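Local coordinates for protein Lpg2148(MvcA) (Legionella pneumophila subsp. pneumophila str. Philadelphia 1, PDB 6K11) that probably acts as a deamidase-related effector that removes ubiquitin from the host ubiquitin-conjugating enzyme UBE2N and so regulates its activity, at residues F91-L99 and R326-I334; P131-K139 and F183-L194. All coordinates share one frame; numbering follows the deposited sequence.

Contact 1: F91-L99 and R326-I334; sequences FHFTKYEAL and RVKFKITEI
Lys330 runs between the rings of Phe91 and Tyr96 and illustrates how a lysine can be built into a protein interior when backbone carbonyls receive its tip. Its CB approaches Lys95 O at 3.8 Å. With chi1 at 62°, CG sits between the backbone N and the carbonyl carbon and meets Phe91 CZ at 3.6 Å. CD then lies over one face of the Phe91 ring, while Thr332 CG2 makes a second CH-pi contact on the opposite face. A bend at chi3 (124°) carries CE across to Tyr96, 3.3 Å from its CZ. Lys328 CE lies more loosely over the opposite face of the Tyr96 ring, and Lys328 NZ forms a salt bridge with Asp127. The Lys330 ammonium finally donates to Phe91 O (Lys330 NZ to O, 2.9 Å) and to Thr94 O (Lys330 NZ to O, 2.8 Å), with a cation-pi contact to Tyr96. Phe91 O also accepts from Thr94 N, so the turn leaving helix 85-93 is tied twice at this carbonyl. Further along, Glu97 N donates almost straight to Phe329 O (2.9 Å, 176°), Phe329 N answers to Glu97 O, and Leu99 N reaches Val327 O. Glu97 CB rests over a face of the Phe329 ring. The arrangement is a helix-to-strand connection, in which the short edge strand 97-98 pairs antiparallel with strand 325-333 of a five-stranded antiparallel sheet.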
loop_
_atom_site.group_PDB
_atom_site.type_symbol
_atom_site.label_atom_id
_atom_site.label_comp_id
_atom_site.label_asym_id
_atom_site.label_seq_id
_atom_site.Cartn_x
_atom_site.Cartn_y
_atom_site.Cartn_z
ATOM N N PHE A 91 14.437 -5.932 9.110
ATOM C CA PHE A 91 13.901 -6.238 7.783
ATOM C C PHE A 91 13.333 -4.988 7.127
ATOM O O PHE A 91 13.529 -4.760 5.926
ATOM C CB PHE A 91 12.829 -7.329 7.908
ATOM C CG PHE A 91 12.523 -8.058 6.614
ATOM C CD1 PHE A 91 13.540 -8.486 5.772
ATOM C CD2 PHE A 91 11.211 -8.340 6.266
ATOM C CE1 PHE A 91 13.254 -9.159 4.590
ATOM C CE2 PHE A 91 10.914 -9.025 5.089
ATOM C CZ PHE A 91 11.941 -9.431 4.247
ATOM N N HIS A 92 12.652 -4.147 7.912
ATOM C CA HIS A 92 12.025 -2.946 7.370
ATOM C C HIS A 92 13.050 -1.977 6.797
ATOM O O HIS A 92 12.754 -1.260 5.834
ATOM C CB HIS A 92 11.186 -2.275 8.462
ATOM C CG HIS A 92 10.802 -0.856 8.165
ATOM N ND1 HIS A 92 9.673 -0.524 7.445
ATOM C CD2 HIS A 92 11.377 0.319 8.526
ATOM C CE1 HIS A 92 9.579 0.792 7.359
ATOM N NE2 HIS A 92 10.599 1.327 8.007
ATOM N N PHE A 93 14.258 -1.938 7.359
ATOM C CA PHE A 93 15.281 -1.036 6.847
ATOM C C PHE A 93 16.167 -1.672 5.782
ATOM O O PHE A 93 16.997 -0.969 5.198
ATOM C CB PHE A 93 16.144 -0.502 7.997
ATOM C CG PHE A 93 15.443 0.530 8.835
ATOM C CD1 PHE A 93 15.091 1.755 8.291
ATOM C CD2 PHE A 93 15.110 0.267 10.150
ATOM C CE1 PHE A 93 14.429 2.701 9.048
ATOM C CE2 PHE A 93 14.446 1.212 10.916
ATOM C CZ PHE A 93 14.107 2.426 10.367
ATOM N N THR A 94 16.017 -2.966 5.507
ATOM C CA THR A 94 16.739 -3.562 4.393
ATOM C C THR A 94 16.200 -2.989 3.092
ATOM O O THR A 94 15.003 -2.722 2.967
ATOM C CB THR A 94 16.607 -5.089 4.400
ATOM O OG1 THR A 94 17.101 -5.613 5.639
ATOM C CG2 THR A 94 17.422 -5.711 3.266
ATOM N N LYS A 95 17.089 -2.783 2.125
ATOM C CA LYS A 95 16.670 -2.219 0.850
ATOM C C LYS A 95 15.892 -3.239 0.019
ATOM O O LYS A 95 16.113 -4.451 0.100
ATOM C CB LYS A 95 17.877 -1.704 0.057
ATOM C CG LYS A 95 18.994 -2.714 -0.101
ATOM C CD LYS A 95 18.890 -3.547 -1.382
ATOM C CE LYS A 95 20.220 -4.280 -1.644
ATOM N NZ LYS A 95 20.034 -5.569 -2.325
ATOM N N TYR A 96 14.974 -2.726 -0.790
ATOM C CA TYR A 96 14.315 -3.535 -1.805
ATOM C C TYR A 96 15.207 -3.664 -3.038
ATOM O O TYR A 96 15.947 -2.743 -3.393
ATOM C CB TYR A 96 12.976 -2.911 -2.208
ATOM C CG TYR A 96 11.830 -3.117 -1.228
ATOM C CD1 TYR A 96 11.092 -4.304 -1.229
ATOM C CD2 TYR A 96 11.464 -2.115 -0.323
ATOM C CE1 TYR A 96 10.030 -4.500 -0.351
ATOM C CE2 TYR A 96 10.399 -2.301 0.567
ATOM C CZ TYR A 96 9.683 -3.499 0.538
ATOM O OH TYR A 96 8.631 -3.709 1.407
ATOM N N GLU A 97 15.132 -4.824 -3.692
ATOM C CA GLU A 97 15.757 -5.048 -4.991
ATOM C C GLU A 97 14.708 -5.098 -6.099
ATOM O O GLU A 97 13.646 -5.708 -5.950
ATOM C CB GLU A 97 16.592 -6.331 -4.988
ATOM C CG GLU A 97 17.966 -6.104 -4.409
ATOM C CD GLU A 97 18.740 -7.391 -4.282
ATOM O OE1 GLU A 97 18.702 -7.936 -3.148
ATOM O OE2 GLU A 97 19.372 -7.848 -5.273
ATOM N N ALA A 98 15.001 -4.442 -7.212
ATOM C CA ALA A 98 14.114 -4.559 -8.358
ATOM C C ALA A 98 14.142 -5.988 -8.892
ATOM O O ALA A 98 15.202 -6.613 -8.985
ATOM C CB ALA A 98 14.512 -3.555 -9.444
ATOM N N LEU A 99 12.958 -6.521 -9.204
ATOM C CA LEU A 99 12.878 -7.807 -9.882
ATOM C C LEU A 99 13.460 -7.666 -11.284
ATOM O O LEU A 99 13.087 -6.756 -12.031
ATOM C CB LEU A 99 11.424 -8.295 -9.946
ATOM C CG LEU A 99 11.181 -9.717 -10.473
ATOM C CD1 LEU A 99 11.807 -10.759 -9.550
ATOM C CD2 LEU A 99 9.681 -9.997 -10.668
ATOM N N ARG A 326 6.190 -1.585 -11.456
ATOM C CA ARG A 326 7.452 -2.260 -11.209
ATOM C C ARG A 326 7.337 -3.053 -9.919
ATOM O O ARG A 326 6.586 -2.685 -9.013
ATOM C CB ARG A 326 8.629 -1.280 -11.120
ATOM C CG ARG A 326 8.572 -0.348 -9.952
ATOM C CD ARG A 326 9.890 0.388 -9.804
ATOM N NE ARG A 326 9.897 1.228 -8.616
ATOM C CZ ARG A 326 10.651 2.311 -8.472
ATOM N NH1 ARG A 326 11.476 2.684 -9.444
ATOM N NH2 ARG A 326 10.581 3.011 -7.351
ATOM N N VAL A 327 8.095 -4.141 -9.851
ATOM C CA VAL A 327 8.055 -5.081 -8.738
ATOM C C VAL A 327 9.421 -5.075 -8.071
ATOM O O VAL A 327 10.445 -5.213 -8.749
ATOM C CB VAL A 327 7.694 -6.502 -9.210
ATOM C CG1 VAL A 327 7.504 -7.432 -8.021
ATOM C CG2 VAL A 327 6.450 -6.484 -10.108
ATOM N N LYS A 328 9.436 -4.921 -6.748
ATOM C CA LYS A 328 10.656 -5.019 -5.961
ATOM C C LYS A 328 10.389 -5.933 -4.776
ATOM O O LYS A 328 9.241 -6.117 -4.362
ATOM C CB LYS A 328 11.160 -3.643 -5.483
ATOM C CG LYS A 328 10.113 -2.769 -4.835
ATOM C CD LYS A 328 10.542 -1.283 -4.737
ATOM C CE LYS A 328 9.636 -0.552 -3.742
ATOM N NZ LYS A 328 9.652 0.928 -3.819
ATOM N N PHE A 329 11.465 -6.504 -4.233
ATOM C CA PHE A 329 11.341 -7.550 -3.233
ATOM C C PHE A 329 12.531 -7.502 -2.288
ATOM O O PHE A 329 13.596 -6.965 -2.606
ATOM C CB PHE A 329 11.261 -8.939 -3.876
ATOM C CG PHE A 329 12.560 -9.380 -4.484
ATOM C CD1 PHE A 329 13.491 -10.092 -3.734
ATOM C CD2 PHE A 329 12.872 -9.051 -5.794
ATOM C CE1 PHE A 329 14.702 -10.481 -4.281
ATOM C CE2 PHE A 329 14.082 -9.440 -6.354
ATOM C CZ PHE A 329 15.003 -10.153 -5.591
ATOM N N LYS A 330 12.329 -8.095 -1.120
ATOM C CA LYS A 330 13.391 -8.330 -0.161
ATOM C C LYS A 330 13.073 -9.643 0.539
ATOM O O LYS A 330 11.903 -10.025 0.668
ATOM C CB LYS A 330 13.514 -7.174 0.828
ATOM C CG LYS A 330 12.278 -6.948 1.669
ATOM C CD LYS A 330 12.609 -6.004 2.813
ATOM C CE LYS A 330 11.727 -4.799 2.850
ATOM N NZ LYS A 330 12.379 -3.641 3.534
ATOM N N ILE A 331 14.115 -10.349 0.968
ATOM C CA ILE A 331 13.949 -11.724 1.406
ATOM C C ILE A 331 14.772 -11.968 2.665
ATOM O O ILE A 331 15.839 -11.382 2.858
ATOM C CB ILE A 331 14.326 -12.701 0.261
ATOM C CG1 ILE A 331 14.085 -14.149 0.678
ATOM C CG2 ILE A 331 15.763 -12.458 -0.205
ATOM C CD1 ILE A 331 14.194 -15.149 -0.459
ATOM N N THR A 332 14.254 -12.835 3.534
ATOM C CA THR A 332 14.957 -13.200 4.752
ATOM C C THR A 332 14.591 -14.625 5.131
ATOM O O THR A 332 13.567 -15.171 4.699
ATOM C CB THR A 332 14.630 -12.240 5.906
ATOM O OG1 THR A 332 15.311 -12.675 7.087
ATOM C CG2 THR A 332 13.116 -12.228 6.182
ATOM N N GLU A 333 15.451 -15.239 5.928
ATOM C CA GLU A 333 15.083 -16.525 6.491
ATOM C C GLU A 333 14.254 -16.316 7.750
ATOM O O GLU A 333 14.294 -15.257 8.382
ATOM C CB GLU A 333 16.314 -17.377 6.779
ATOM C CG GLU A 333 17.282 -17.372 5.615
ATOM C CD GLU A 333 18.667 -17.833 5.984
ATOM O OE1 GLU A 333 19.636 -17.063 5.756
ATOM O OE2 GLU A 333 18.783 -18.978 6.461
ATOM N N ILE A 334 13.485 -17.345 8.090
ATOM C CA ILE A 334 12.562 -17.346 9.218
ATOM C C ILE A 334 13.011 -18.436 10.181
ATOM O O ILE A 334 13.400 -19.527 9.749
ATOM C CB ILE A 334 11.110 -17.600 8.735
ATOM C CG1 ILE A 334 10.405 -16.308 8.282
ATOM C CG2 ILE A 334 10.278 -18.381 9.750
ATOM C CD1 ILE A 334 11.047 -15.048 8.704
#

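Contact 2: P131-K139 and F183-L194; sequences PPIVLVKTK and FNAIGDSAEYSL
Val134 faces Ser193 as a non-hydrogen-bonded pair and Leu135 faces Tyr192 as a hydrogen-bonded pair, two antiparallel bridges that add strand 192-193 as an outermost strand to the mixed sheet of the MvcA insertion domain. Leu135 N donates to Tyr192 O at 2.7 Å, nearly along the C=O axis, and Tyr192 N returns the bond in the plane of the Leu135 carbonyl. At the end of the ladder Leu194 N reaches Ile133 O (3.0 Å) from above the carbonyl plane, and a water donates to that same oxygen. On the side of the sheet bearing Leu135 and Tyr192, Leu194 CD2 packs against Leu135 CB at 3.7 Å. Leu135 CD2 and Ile186 CD1 meet there tip to tip, and helix 206-220 touches both Ile186 and Tyr192. On the other side Glu191 runs alongside Val136, pointing the same way, and its carboxylate ends against the methyls of Val134; OE1, 3.6 Å from Val136 CG2, forms a salt bridge with Lys152. Beyond the last bridge, Lys137 extends from strand 134-137 toward the end of helix 176-185. CG anti to the backbone N (chi1 -176°) sends the chain out toward Phe183, and with a bend at chi3 (149°) it crosses the ring at about a right angle, CE over its centre. CE makes a CH-pi contact, and the ammonium beyond it, still over the same ring, adds a cation-pi contact. Asp188 OD1 stands near that tip, too far for a salt bridge, and probably adds some electrostatic attraction. The ammonium donates hydrogen bonds to three carbonyls at the end of helix 176-185 and in the turn beyond it: Lys137 NZ to Phe183 O 2.9 Å, to Ile186 O 2.7 Å and to Gly187 O 3.0 Å.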
loop_
_atom_site.group_PDB
_atom_site.type_symbol
_atom_site.label_atom_id
_atom_site.label_comp_id
_atom_site.label_asym_id
_atom_site.label_seq_id
_atom_site.Cartn_x
_atom_site.Cartn_y
_atom_site.Cartn_z
ATOM N N PRO A 131 3.616 10.277 -12.981
ATOM C CA PRO A 131 4.166 11.656 -13.128
ATOM C C PRO A 131 3.045 12.682 -13.185
ATOM O O PRO A 131 1.883 12.321 -13.442
ATOM C CB PRO A 131 4.935 11.592 -14.457
ATOM C CG PRO A 131 4.227 10.505 -15.243
ATOM C CD PRO A 131 3.767 9.487 -14.220
ATOM N N PRO A 132 3.342 13.966 -12.945
ATOM C CA PRO A 132 2.301 14.993 -13.077
ATOM C C PRO A 132 1.827 15.086 -14.516
ATOM O O PRO A 132 2.566 14.799 -15.456
ATOM C CB PRO A 132 3.006 16.284 -12.641
ATOM C CG PRO A 132 4.458 16.029 -12.954
ATOM C CD PRO A 132 4.663 14.557 -12.646
ATOM N N ILE A 133 0.564 15.472 -14.687
ATOM C CA ILE A 133 -0.025 15.563 -16.017
ATOM C C ILE A 133 -0.644 16.920 -16.293
ATOM O O ILE A 133 -1.128 17.148 -17.405
ATOM C CB ILE A 133 -1.075 14.457 -16.264
ATOM C CG1 ILE A 133 -2.191 14.527 -15.224
ATOM C CG2 ILE A 133 -0.426 13.069 -16.301
ATOM C CD1 ILE A 133 -3.533 13.915 -15.708
ATOM N N VAL A 134 -0.683 17.827 -15.315
ATOM C CA VAL A 134 -1.219 19.156 -15.580
ATOM C C VAL A 134 -0.277 20.232 -15.055
ATOM O O VAL A 134 0.498 20.031 -14.111
ATOM C CB VAL A 134 -2.644 19.381 -15.012
ATOM C CG1 VAL A 134 -3.660 18.361 -15.585
ATOM C CG2 VAL A 134 -2.647 19.385 -13.505
ATOM N N LEU A 135 -0.368 21.392 -15.696
ATOM C CA LEU A 135 0.254 22.632 -15.268
ATOM C C LEU A 135 -0.849 23.544 -14.745
ATOM O O LEU A 135 -1.929 23.620 -15.343
ATOM C CB LEU A 135 0.991 23.296 -16.443
ATOM C CG LEU A 135 1.262 24.792 -16.351
ATOM C CD1 LEU A 135 2.303 25.065 -15.270
ATOM C CD2 LEU A 135 1.716 25.340 -17.699
ATOM N N VAL A 136 -0.598 24.212 -13.622
ATOM C CA VAL A 136 -1.563 25.141 -13.035
ATOM C C VAL A 136 -0.927 26.520 -12.978
ATOM O O VAL A 136 0.112 26.706 -12.331
ATOM C CB VAL A 136 -2.020 24.710 -11.632
ATOM C CG1 VAL A 136 -2.941 25.770 -11.026
ATOM C CG2 VAL A 136 -2.700 23.323 -11.663
ATOM N N LYS A 137 -1.561 27.488 -13.631
ATOM C CA LYS A 137 -1.153 28.882 -13.545
ATOM C C LYS A 137 -1.910 29.539 -12.396
ATOM O O LYS A 137 -3.144 29.493 -12.356
ATOM C CB LYS A 137 -1.433 29.600 -14.862
ATOM C CG LYS A 137 -0.956 31.006 -14.902
ATOM C CD LYS A 137 -1.236 31.598 -16.270
ATOM C CE LYS A 137 -1.507 33.084 -16.173
ATOM N NZ LYS A 137 -1.736 33.663 -17.525
ATOM N N THR A 138 -1.177 30.130 -11.458
ATOM C CA THR A 138 -1.799 30.749 -10.297
ATOM C C THR A 138 -1.016 31.976 -9.861
ATOM O O THR A 138 0.220 31.985 -9.880
ATOM C CB THR A 138 -1.911 29.770 -9.118
ATOM O OG1 THR A 138 -2.361 30.479 -7.952
ATOM C CG2 THR A 138 -0.565 29.105 -8.837
ATOM N N LYS A 139 -1.749 33.013 -9.472
ATOM C CA LYS A 139 -1.128 34.186 -8.883
ATOM C C LYS A 139 -0.455 33.815 -7.568
ATOM O O LYS A 139 -0.897 32.914 -6.848
ATOM C CB LYS A 139 -2.173 35.278 -8.647
ATOM C CG LYS A 139 -2.653 35.967 -9.927
ATOM C CD LYS A 139 -3.401 37.265 -9.620
ATOM C CE LYS A 139 -3.736 38.048 -10.895
ATOM N NZ LYS A 139 -2.572 38.198 -11.825
ATOM N N PHE A 183 4.441 33.242 -17.538
ATOM C CA PHE A 183 3.135 33.447 -16.919
ATOM C C PHE A 183 2.220 34.246 -17.840
ATOM O O PHE A 183 1.064 33.867 -18.079
ATOM C CB PHE A 183 3.324 34.152 -15.576
ATOM C CG PHE A 183 2.052 34.408 -14.808
ATOM C CD1 PHE A 183 1.328 35.575 -15.004
ATOM C CD2 PHE A 183 1.608 33.507 -13.854
ATOM C CE1 PHE A 183 0.178 35.828 -14.282
ATOM C CE2 PHE A 183 0.458 33.756 -13.125
ATOM C CZ PHE A 183 -0.257 34.924 -13.341
ATOM N N ASN A 184 2.733 35.342 -18.389
ATOM C CA ASN A 184 1.936 36.201 -19.257
ATOM C C ASN A 184 1.826 35.677 -20.688
ATOM O O ASN A 184 1.041 36.216 -21.469
ATOM C CB ASN A 184 2.525 37.616 -19.231
ATOM C CG ASN A 184 2.311 38.296 -17.895
ATOM O OD1 ASN A 184 3.265 38.663 -17.213
ATOM N ND2 ASN A 184 1.046 38.446 -17.499
ATOM N N ALA A 185 2.575 34.638 -21.055
ATOM C CA ALA A 185 2.436 34.024 -22.370
ATOM C C ALA A 185 1.368 32.939 -22.406
ATOM O O ALA A 185 1.006 32.468 -23.496
ATOM C CB ALA A 185 3.772 33.424 -22.827
ATOM N N ILE A 186 0.857 32.527 -21.251
ATOM C CA ILE A 186 -0.137 31.469 -21.165
ATOM C C ILE A 186 -1.485 32.103 -20.849
ATOM O O ILE A 186 -1.553 33.120 -20.147
ATOM C CB ILE A 186 0.298 30.419 -20.123
ATOM C CG1 ILE A 186 1.569 29.732 -20.637
ATOM C CG2 ILE A 186 -0.808 29.397 -19.857
ATOM C CD1 ILE A 186 2.232 28.754 -19.691
ATOM N N GLY A 187 -2.551 31.533 -21.415
ATOM C CA GLY A 187 -3.899 32.047 -21.249
ATOM C C GLY A 187 -4.475 31.934 -19.849
ATOM O O GLY A 187 -3.736 31.931 -18.853
ATOM N N ASP A 188 -5.805 31.822 -19.759
ATOM C CA ASP A 188 -6.511 31.898 -18.485
ATOM C C ASP A 188 -7.319 30.651 -18.164
ATOM O O ASP A 188 -8.180 30.705 -17.281
ATOM C CB ASP A 188 -7.440 33.116 -18.453
ATOM C CG ASP A 188 -6.758 34.380 -18.917
ATOM O OD1 ASP A 188 -5.761 34.783 -18.281
ATOM O OD2 ASP A 188 -7.223 34.966 -19.921
ATOM N N SER A 189 -7.082 29.536 -18.850
ATOM C CA SER A 189 -7.778 28.310 -18.492
ATOM C C SER A 189 -7.347 27.848 -17.100
ATOM O O SER A 189 -6.321 28.279 -16.557
ATOM C CB SER A 189 -7.522 27.214 -19.527
ATOM O OG SER A 189 -7.837 27.674 -20.833
ATOM N N ALA A 190 -8.165 26.973 -16.509
ATOM C CA ALA A 190 -7.914 26.546 -15.136
ATOM C C ALA A 190 -6.634 25.723 -15.036
ATOM O O ALA A 190 -5.832 25.918 -14.117
ATOM C CB ALA A 190 -9.106 25.745 -14.609
ATOM N N GLU A 191 -6.442 24.792 -15.962
ATOM C CA GLU A 191 -5.283 23.917 -15.988
ATOM C C GLU A 191 -4.909 23.658 -17.437
ATOM O O GLU A 191 -5.727 23.817 -18.347
ATOM C CB GLU A 191 -5.555 22.583 -15.291
ATOM C CG GLU A 191 -6.173 22.705 -13.914
ATOM C CD GLU A 191 -6.132 21.396 -13.149
ATOM O OE1 GLU A 191 -5.753 21.430 -11.959
ATOM O OE2 GLU A 191 -6.475 20.343 -13.744
ATOM N N TYR A 192 -3.669 23.232 -17.642
ATOM C CA TYR A 192 -3.176 22.892 -18.966
ATOM C C TYR A 192 -2.502 21.533 -18.925
ATOM O O TYR A 192 -1.777 21.214 -17.975
ATOM C CB TYR A 192 -2.204 23.957 -19.483
ATOM C CG TYR A 192 -2.859 25.308 -19.685
ATOM C CD1 TYR A 192 -3.019 26.192 -18.623
ATOM C CD2 TYR A 192 -3.340 25.688 -20.939
ATOM C CE1 TYR A 192 -3.631 27.434 -18.802
ATOM C CE2 TYR A 192 -3.948 26.927 -21.128
ATOM C CZ TYR A 192 -4.091 27.787 -20.054
ATOM O OH TYR A 192 -4.696 29.008 -20.239
ATOM N N SER A 193 -2.754 20.732 -19.954
ATOM C CA SER A 193 -2.170 19.401 -20.019
ATOM C C SER A 193 -0.687 19.478 -20.359
ATOM O O SER A 193 -0.258 20.315 -21.159
ATOM C CB SER A 193 -2.898 18.552 -21.066
ATOM O OG SER A 193 -2.379 17.227 -21.092
ATOM N N LEU A 194 0.100 18.600 -19.740
ATOM C CA LEU A 194 1.511 18.452 -20.059
ATOM C C LEU A 194 1.763 17.337 -21.066
ATOM O O LEU A 194 2.927 17.062 -21.388
ATOM C CB LEU A 194 2.319 18.174 -18.778
ATOM C CG LEU A 194 2.192 19.115 -17.579
ATOM C CD1 LEU A 194 2.891 18.503 -16.361
ATOM C CD2 LEU A 194 2.795 20.475 -17.896
HETATM O O HOH W 1 -3.075 16.105 -18.987
HETATM O O HOH W 2 -3.944 27.090 -15.065
#

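From the N terminus, helices lead to 91-99, where contact 1 opens a loop that closes only when the chain returns at 326-334. Within that loop the chain adds strand 120-129 beside 325-333, then enters the insertion domain, where contact 2 joins 131-139 to 183-194 and closes a much shorter loop containing strands 152-155, 160-163 and 169-171. The two loops therefore nest and do not cross. Contact 1 ties the end of helix 85-93 and an edge strand to the five-stranded antiparallel sheet; contact 2 completes the separate mixed sheet. Their centres lie 39 Å apart and their nearest atoms about 11 Å, so the two contacts do not touch.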